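Local coordinates for alpha-1,4-endofucoidanase (Mariniflexile fucanivorans, PDB 6DLH), which cleaves internal alpha-1,4-fucosidic linkages of fucoidan as a retaining glycoside hydrolase of family GH107, its catalytic domain followed by Ig-like domains, at residues H95-P100 with A213-D218; T495-A500 with N508-L513. All coordinates share one frame; numbering follows the deposited sequence.

Interaction 1: H95-P100 with A213-D218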
ATOM      1  N   HIS A  95       4.268   4.946   7.457  1.00 36.18           N
ATOM      2  CA  HIS A  95       3.040   5.354   6.792  1.00 36.91           C
ATOM      3  C   HIS A  95       3.193   5.175   5.283  1.00 38.03           C
ATOM      4  O   HIS A  95       4.314   5.150   4.776  1.00 38.99           O
ATOM      5  CB  HIS A  95       2.712   6.822   7.111  1.00 34.50           C
ATOM      6  CG  HIS A  95       2.281   7.060   8.518  1.00 32.87           C
ATOM      7  ND1 HIS A  95       3.094   6.767   9.601  1.00 32.07           N
ATOM      8  CD2 HIS A  95       1.141   7.581   9.023  1.00 31.61           C
ATOM      9  CE1 HIS A  95       2.460   7.075  10.712  1.00 32.07           C
ATOM     10  NE2 HIS A  95       1.261   7.582  10.385  1.00 31.23           N
ATOM     11  N   VAL A  96       2.054   5.086   4.581  1.00 36.15           N
ATOM     12  CA  VAL A  96       2.040   4.880   3.140  1.00 36.31           C
ATOM     13  C   VAL A  96       1.474   6.114   2.437  1.00 36.41           C
ATOM     14  O   VAL A  96       1.264   6.088   1.229  1.00 35.42           O
ATOM     15  CB  VAL A  96       1.266   3.605   2.745  1.00 35.16           C
ATOM     16  CG1 VAL A  96       1.865   2.362   3.369  1.00 32.81           C
ATOM     17  CG2 VAL A  96      -0.220   3.704   3.053  1.00 34.94           C
ATOM     18  N   ALA A  97       1.207   7.181   3.202  1.00 38.67           N
ATOM     19  CA  ALA A  97       0.676   8.421   2.657  1.00 41.16           C
ATOM     20  C   ALA A  97       1.524   9.591   3.150  1.00 46.58           C
ATOM     21  O   ALA A  97       2.000   9.565   4.282  1.00 51.48           O
ATOM     22  CB  ALA A  97      -0.772   8.587   3.040  1.00 39.62           C
ATOM     23  N   PRO A  98       1.751  10.644   2.328  1.00 47.06           N
ATOM     24  CA  PRO A  98       2.713  11.690   2.677  1.00 47.88           C
ATOM     25  C   PRO A  98       2.149  12.705   3.671  1.00 48.84           C
ATOM     26  O   PRO A  98       0.976  13.077   3.595  1.00 49.23           O
ATOM     27  CB  PRO A  98       2.990  12.347   1.316  1.00 47.18           C
ATOM     28  CG  PRO A  98       1.677  12.213   0.570  1.00 48.82           C
ATOM     29  CD  PRO A  98       1.093  10.893   1.035  1.00 46.13           C
ATOM     30  N   HIS A  99       3.011  13.136   4.601  1.00 49.73           N
ATOM     31  CA  HIS A  99       2.672  14.148   5.590  1.00 51.84           C
ATOM     32  C   HIS A  99       3.888  15.038   5.852  1.00 50.89           C
ATOM     33  O   HIS A  99       4.990  14.537   6.082  1.00 48.21           O
ATOM     34  CB  HIS A  99       2.141  13.501   6.882  1.00 52.20           C
ATOM     35  CG  HIS A  99       1.297  14.420   7.700  1.00 54.70           C
ATOM     36  ND1 HIS A  99       1.839  15.313   8.607  1.00 54.13           N
ATOM     37  CD2 HIS A  99      -0.042  14.608   7.735  1.00 55.92           C
ATOM     38  CE1 HIS A  99       0.865  16.005   9.167  1.00 57.13           C
ATOM     39  NE2 HIS A  99      -0.301  15.594   8.647  1.00 53.51           N
ATOM     40  N   PRO A 100       3.710  16.382   5.820  1.00 53.31           N
ATOM     41  CA  PRO A 100       4.798  17.331   6.076  1.00 53.48           C
ATOM     42  C   PRO A 100       5.590  17.050   7.352  1.00 53.72           C
ATOM     43  O   PRO A 100       6.822  17.004   7.326  1.00 51.31           O
ATOM     44  CB  PRO A 100       4.055  18.668   6.241  1.00 56.36           C
ATOM     45  CG  PRO A 100       2.808  18.516   5.394  1.00 55.69           C
ATOM     46  CD  PRO A 100       2.434  17.054   5.514  1.00 53.98           C
ATOM     47  N   ALA A 213      -7.515  12.388   7.271  1.00 39.59           N
ATOM     48  CA  ALA A 213      -8.945  12.165   7.126  1.00 43.56           C
ATOM     49  C   ALA A 213      -9.570  13.274   6.285  1.00 46.28           C
ATOM     50  O   ALA A 213     -10.448  13.009   5.461  1.00 47.83           O
ATOM     51  CB  ALA A 213      -9.596  12.046   8.478  1.00 42.61           C
ATOM     52  N   GLN A 214      -9.086  14.508   6.493  1.00 48.29           N
ATOM     53  CA  GLN A 214      -9.618  15.694   5.834  1.00 48.37           C
ATOM     54  C   GLN A 214      -9.259  15.687   4.348  1.00 43.99           C
ATOM     55  O   GLN A 214     -10.083  16.033   3.506  1.00 42.89           O
ATOM     56  CB  GLN A 214      -9.147  16.964   6.548  1.00 52.93           C
ATOM     57  CG  GLN A 214      -9.939  17.265   7.815  1.00 55.62           C
ATOM     58  CD  GLN A 214      -9.537  18.551   8.497  1.00 56.81           C
ATOM     59  OE1 GLN A 214      -8.361  18.802   8.767  1.00 55.58           O
ATOM     60  NE2 GLN A 214     -10.529  19.368   8.809  1.00 56.13           N
ATOM     61  N   ARG A 215      -8.026  15.272   4.049  1.00 40.52           N
ATOM     62  CA  ARG A 215      -7.537  15.124   2.691  1.00 42.12           C
ATOM     63  C   ARG A 215      -8.447  14.181   1.900  1.00 44.77           C
ATOM     64  O   ARG A 215      -8.973  14.558   0.850  1.00 44.58           O
ATOM     65  CB  ARG A 215      -6.093  14.612   2.732  1.00 42.01           C
ATOM     66  CG  ARG A 215      -5.268  14.949   1.500  1.00 43.07           C
ATOM     67  CD  ARG A 215      -3.931  14.230   1.484  1.00 44.13           C
ATOM     68  NE  ARG A 215      -2.936  14.721   2.433  1.00 44.69           N
ATOM     69  CZ  ARG A 215      -1.803  14.084   2.736  1.00 47.45           C
ATOM     70  NH1 ARG A 215      -0.904  14.657   3.518  1.00 48.02           N
ATOM     71  NH2 ARG A 215      -1.570  12.871   2.265  1.00 48.12           N
ATOM     72  N   TYR A 216      -8.653  12.963   2.427  1.00 44.75           N
ATOM     73  CA  TYR A 216      -9.204  11.876   1.630  1.00 41.25           C
ATOM     74  C   TYR A 216     -10.726  11.929   1.580  1.00 41.57           C
ATOM     75  O   TYR A 216     -11.313  11.456   0.609  1.00 45.31           O
ATOM     76  CB  TYR A 216      -8.587  10.534   2.029  1.00 39.12           C
ATOM     77  CG  TYR A 216      -7.091  10.513   1.860  1.00 35.46           C
ATOM     78  CD1 TYR A 216      -6.509  10.862   0.650  1.00 35.56           C
ATOM     79  CD2 TYR A 216      -6.252  10.172   2.909  1.00 35.18           C
ATOM     80  CE1 TYR A 216      -5.133  10.861   0.484  1.00 35.07           C
ATOM     81  CE2 TYR A 216      -4.874  10.167   2.761  1.00 34.89           C
ATOM     82  CZ  TYR A 216      -4.311  10.517   1.544  1.00 35.61           C
ATOM     83  OH  TYR A 216      -2.953  10.528   1.389  1.00 38.31           O
ATOM     84  N   GLY A 217     -11.353  12.534   2.596  1.00 39.95           N
ATOM     85  CA  GLY A 217     -12.796  12.704   2.581  1.00 37.35           C
ATOM     86  C   GLY A 217     -13.518  11.361   2.507  1.00 40.67           C
ATOM     87  O   GLY A 217     -13.167  10.419   3.218  1.00 42.47           O
ATOM     88  N   ASP A 218     -14.515  11.276   1.621  1.00 40.77           N
ATOM     89  CA  ASP A 218     -15.388  10.117   1.549  1.00 41.37           C
ATOM     90  C   ASP A 218     -14.749   8.988   0.733  1.00 40.23           C
ATOM     91  O   ASP A 218     -15.426   8.026   0.370  1.00 38.29           O
ATOM     92  CB  ASP A 218     -16.779  10.509   1.041  1.00 41.55           C
ATOM     93  CG  ASP A 218     -16.812  10.849  -0.440  1.00 46.04           C
ATOM     94  OD1 ASP A 218     -15.756  10.703  -1.106  1.00 42.97           O
ATOM     95  OD2 ASP A 218     -17.894  11.261  -0.920  1.00 46.22           O
TER
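The carbonyl oxygen of P98 takes both terminal nitrogens of R215. NH2 of R215 lies 2.9 Å from P98 O, in the guanidinium plane and in the carbonyl plane as well, which puts the oxygen at the guanidinium edge. NH1 of R215 is modelled at 2.5 Å from P98 O, a length too short to be trusted. R215 gets there with CG anti to its backbone N (chi1 -156°), reaching out from the helix before it bends at chi3. Its NH2 also donates to the phenolic oxygen of its neighbour, 2.9 Å from Y216 OH, with that acceptor tilted out of the guanidinium plane. The hydroxyl has a stronger polar partner in D128, whose carboxylate forms a long, weak ion pair with R215.

In the catalytic domain, a parallel strand-and-helix fold consistent with the (beta/alpha)-barrel type of the related GH29 fucosidases, this joins the last turn of helix 198-216 to the loop that follows strand 80-84. Beside the fork, carbon atoms pack against the polar ends: the methyl CB of A97 meets the edge of the Y216 ring, 3.4 Å from Y216 OH, and CD of P98 comes within 3.5 Å of R215 NH2. L130 of helix 129-139 touches both A97 and Y216. The next residue, H99, N-caps helix 100-104 through a weak bond to I101 N, and its ring meets that of Y212.

Interaction 2: T495-A500 with N508-L513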
ATOM      1  N   THR A 495     -27.522  13.001 -11.533  1.00 49.02           N
ATOM      2  CA  THR A 495     -27.796  11.948 -10.573  1.00 47.21           C
ATOM      3  C   THR A 495     -29.131  11.312 -10.942  1.00 48.61           C
ATOM      4  O   THR A 495     -30.163  11.986 -10.953  1.00 48.16           O
ATOM      5  CB  THR A 495     -27.824  12.488  -9.137  1.00 44.80           C
ATOM      6  OG1 THR A 495     -26.585  13.148  -8.876  1.00 44.39           O
ATOM      7  CG2 THR A 495     -28.059  11.402  -8.107  1.00 44.59           C
ATOM      8  N   PHE A 496     -29.100  10.011 -11.243  1.00 47.00           N
ATOM      9  CA  PHE A 496     -30.315   9.301 -11.605  1.00 48.77           C
ATOM     10  C   PHE A 496     -30.194   7.818 -11.252  1.00 49.29           C
ATOM     11  O   PHE A 496     -29.128   7.336 -10.873  1.00 49.81           O
ATOM     12  CB  PHE A 496     -30.644   9.529 -13.083  1.00 45.47           C
ATOM     13  CG  PHE A 496     -29.515   9.191 -14.021  1.00 44.85           C
ATOM     14  CD1 PHE A 496     -28.442  10.056 -14.182  1.00 44.76           C
ATOM     15  CD2 PHE A 496     -29.513   7.997 -14.729  1.00 44.83           C
ATOM     16  CE1 PHE A 496     -27.400   9.736 -15.042  1.00 46.39           C
ATOM     17  CE2 PHE A 496     -28.478   7.684 -15.598  1.00 43.94           C
ATOM     18  CZ  PHE A 496     -27.421   8.554 -15.750  1.00 44.48           C
ATOM     19  N   GLU A 497     -31.319   7.114 -11.396  1.00 48.94           N
ATOM     20  CA  GLU A 497     -31.429   5.709 -11.060  1.00 52.34           C
ATOM     21  C   GLU A 497     -31.328   4.897 -12.348  1.00 51.29           C
ATOM     22  O   GLU A 497     -31.964   5.241 -13.343  1.00 47.17           O
ATOM     23  CB  GLU A 497     -32.790   5.442 -10.411  1.00 56.50           C
ATOM     24  CG  GLU A 497     -33.051   6.260  -9.161  1.00 60.71           C
ATOM     25  CD  GLU A 497     -32.302   5.793  -7.925  1.00 67.22           C
ATOM     26  OE1 GLU A 497     -31.363   6.495  -7.507  1.00 69.88           O
ATOM     27  OE2 GLU A 497     -32.664   4.728  -7.382  1.00 74.61           O
ATOM     28  N   LEU A 498     -30.513   3.832 -12.316  1.00 48.01           N
ATOM     29  CA  LEU A 498     -30.619   2.781 -13.315  1.00 44.98           C
ATOM     30  C   LEU A 498     -31.470   1.650 -12.746  1.00 44.29           C
ATOM     31  O   LEU A 498     -31.401   1.361 -11.556  1.00 47.19           O
ATOM     32  CB  LEU A 498     -29.222   2.297 -13.711  1.00 41.65           C
ATOM     33  CG  LEU A 498     -28.417   3.265 -14.576  1.00 44.94           C
ATOM     34  CD1 LEU A 498     -27.102   2.635 -15.008  1.00 40.23           C
ATOM     35  CD2 LEU A 498     -29.217   3.724 -15.790  1.00 41.08           C
ATOM     36  N   MET A 499     -32.270   1.014 -13.606  1.00 42.83           N
ATOM     37  CA  MET A 499     -33.205   0.003 -13.143  1.00 44.41           C
ATOM     38  C   MET A 499     -33.040  -1.293 -13.934  1.00 44.84           C
ATOM     39  O   MET A 499     -33.347  -1.363 -15.127  1.00 42.37           O
ATOM     40  CB  MET A 499     -34.641   0.510 -13.267  1.00 48.48           C
ATOM     41  CG  MET A 499     -34.902   1.768 -12.454  1.00 52.57           C
ATOM     42  SD  MET A 499     -36.535   2.419 -12.848  1.00 62.19           S
ATOM     43  CE  MET A 499     -36.369   2.742 -14.602  1.00 55.87           C
ATOM     44  N   ALA A 500     -32.556  -2.327 -13.241  1.00 39.99           N
ATOM     45  CA  ALA A 500     -32.354  -3.618 -13.870  1.00 39.25           C
ATOM     46  C   ALA A 500     -33.571  -4.492 -13.596  1.00 40.16           C
ATOM     47  O   ALA A 500     -34.096  -4.488 -12.487  1.00 40.76           O
ATOM     48  CB  ALA A 500     -31.079  -4.246 -13.363  1.00 37.82           C
ATOM     49  N   ASN A 508     -32.961  -0.914  -8.264  1.00 43.33           N
ATOM     50  CA  ASN A 508     -32.429   0.389  -8.621  1.00 46.40           C
ATOM     51  C   ASN A 508     -30.998   0.522  -8.112  1.00 46.24           C
ATOM     52  O   ASN A 508     -30.649  -0.010  -7.062  1.00 46.65           O
ATOM     53  CB  ASN A 508     -33.243   1.534  -8.005  1.00 50.99           C
ATOM     54  CG  ASN A 508     -34.632   1.706  -8.591  1.00 56.63           C
ATOM     55  OD1 ASN A 508     -35.195   0.787  -9.188  1.00 58.68           O
ATOM     56  ND2 ASN A 508     -35.199   2.889  -8.415  1.00 58.03           N
ATOM     57  N   ARG A 509     -30.197   1.287  -8.857  1.00 44.53           N
ATOM     58  CA  ARG A 509     -28.858   1.677  -8.454  1.00 43.64           C
ATOM     59  C   ARG A 509     -28.659   3.129  -8.881  1.00 45.90           C
ATOM     60  O   ARG A 509     -28.878   3.467 -10.043  1.00 47.19           O
ATOM     61  CB  ARG A 509     -27.847   0.709  -9.079  1.00 42.76           C
ATOM     62  CG  ARG A 509     -26.391   1.147  -9.037  1.00 41.89           C
ATOM     63  CD  ARG A 509     -25.672   0.911  -7.725  1.00 47.15           C
ATOM     64  NE  ARG A 509     -25.600  -0.450  -7.200  1.00 42.94           N
ATOM     65  CZ  ARG A 509     -24.494  -1.194  -7.166  1.00 44.58           C
ATOM     66  NH1 ARG A 509     -23.541  -1.027  -8.069  1.00 40.30           N
ATOM     67  NH2 ARG A 509     -24.338  -2.094  -6.212  1.00 43.29           N
ATOM     68  N   GLU A 510     -28.289   3.980  -7.919  1.00 43.99           N
ATOM     69  CA  GLU A 510     -28.035   5.383  -8.192  1.00 48.02           C
ATOM     70  C   GLU A 510     -26.668   5.525  -8.856  1.00 48.64           C
ATOM     71  O   GLU A 510     -25.666   5.054  -8.324  1.00 49.17           O
ATOM     72  CB  GLU A 510     -28.118   6.208  -6.905  1.00 49.08           C
ATOM     73  CG  GLU A 510     -27.834   7.686  -7.114  1.00 52.69           C
ATOM     74  CD  GLU A 510     -27.682   8.486  -5.831  1.00 52.10           C
ATOM     75  OE1 GLU A 510     -26.541   8.873  -5.499  1.00 52.07           O
ATOM     76  OE2 GLU A 510     -28.706   8.713  -5.165  1.00 53.81           O
ATOM     77  N   VAL A 511     -26.648   6.190 -10.019  1.00 46.29           N
ATOM     78  CA  VAL A 511     -25.424   6.453 -10.759  1.00 44.61           C
ATOM     79  C   VAL A 511     -25.272   7.960 -10.952  1.00 44.87           C
ATOM     80  O   VAL A 511     -26.263   8.689 -11.023  1.00 42.47           O
ATOM     81  CB  VAL A 511     -25.383   5.691 -12.102  1.00 44.68           C
ATOM     82  CG1 VAL A 511     -25.342   4.182 -11.900  1.00 43.52           C
ATOM     83  CG2 VAL A 511     -26.534   6.070 -13.030  1.00 43.78           C
ATOM     84  N   LYS A 512     -24.012   8.401 -11.044  1.00 44.87           N
ATOM     85  CA  LYS A 512     -23.672   9.804 -11.193  1.00 47.08           C
ATOM     86  C   LYS A 512     -22.901  10.016 -12.494  1.00 48.22           C
ATOM     87  O   LYS A 512     -22.267   9.095 -13.010  1.00 44.56           O
ATOM     88  CB  LYS A 512     -22.863  10.293  -9.986  1.00 48.94           C
ATOM     89  CG  LYS A 512     -23.655  10.442  -8.694  1.00 54.91           C
ATOM     90  CD  LYS A 512     -22.785  10.640  -7.461  1.00 60.61           C
ATOM     91  CE  LYS A 512     -22.360  12.074  -7.216  1.00 66.57           C
ATOM     92  NZ  LYS A 512     -23.445  12.884  -6.605  1.00 69.54           N
ATOM     93  N   LEU A 513     -23.010  11.242 -13.025  1.00 48.17           N
ATOM     94  CA  LEU A 513     -22.211  11.734 -14.135  1.00 47.34           C
ATOM     95  C   LEU A 513     -21.609  13.069 -13.718  1.00 48.14           C
ATOM     96  O   LEU A 513     -22.313  13.910 -13.164  1.00 51.84           O
ATOM     97  CB  LEU A 513     -23.106  11.922 -15.363  1.00 45.87           C
ATOM     98  CG  LEU A 513     -23.430  10.659 -16.155  1.00 45.77           C
ATOM     99  CD1 LEU A 513     -24.447  10.960 -17.241  1.00 47.67           C
ATOM    100  CD2 LEU A 513     -22.172  10.066 -16.760  1.00 45.52           C
TER
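N508 and M499 form the first pair, with N508 OD1 3.4 Å from CG of M499, the two side chains lying side by side. The amide's other end, ND2, donates to E497 OE2 at 3.3 Å, nearly in the amide plane and on the anti lone pair of the carboxylate. R509 pairs with L498 through two backbone hydrogen bonds; its guanidinium turns to S424 O and T428 OG1, and its side chain comes within about 8 Å of the calcium ion bound by T77 and D79. E510 faces E497 in a non-hydrogen-bonded pair: bent at chi2 (-75°), the E497 chain brings OE1 to 3.3 Å from E510 CB, and OE1 of E497 stands 4.2 Å from E510 OE2, a like-charge approach that probably favours a proton or counter-charge nearby. An alanine in place of E497 would probably leave the N508 amide without this acceptor and free to turn. V511 answers F496 with a second pair of backbone bonds; V511 N to F496 O, 2.9 Å, is nearly straight. On the face that carries F496, L498 and V511, CG2 of V511 sits over the F496 ring in a CH-pi contact, 3.9 Å from its centroid, and touches CG of L498 at 3.7 Å. K512 lies alongside T495, and L513 closes the row with CD1 at the edge of the F496 ring.

This antiparallel hairpin belongs to a putative Ig-like domain. Strand 459-464 flanks 494-502 on the side away from 505-513, while W423 and L443 pack on L498, L430 on V511 and Y439 on L513.

Overall arrangement
The two contacts belong to different domains, their centres about 30 Å apart and their nearest atoms about 8 Å apart without touching. Interaction 1 is a largely buried junction in the catalytic domain, its centre about 13 Å from that of the chain, where a loop meets a helix end more than a hundred residues on and the hydrogen bonding runs from side chain to backbone. Interaction 2, its centre about 31 Å from that of the chain, lies between successive strands of one hairpin and rests on regular backbone-to-backbone pairing, with a greasy face inward and a polar, more exposed face outward. They share no strand or helix. The buried area differs as well: 170 Å² for 95-100 with 213-218, against 611 Å² for 495-500 with 508-513.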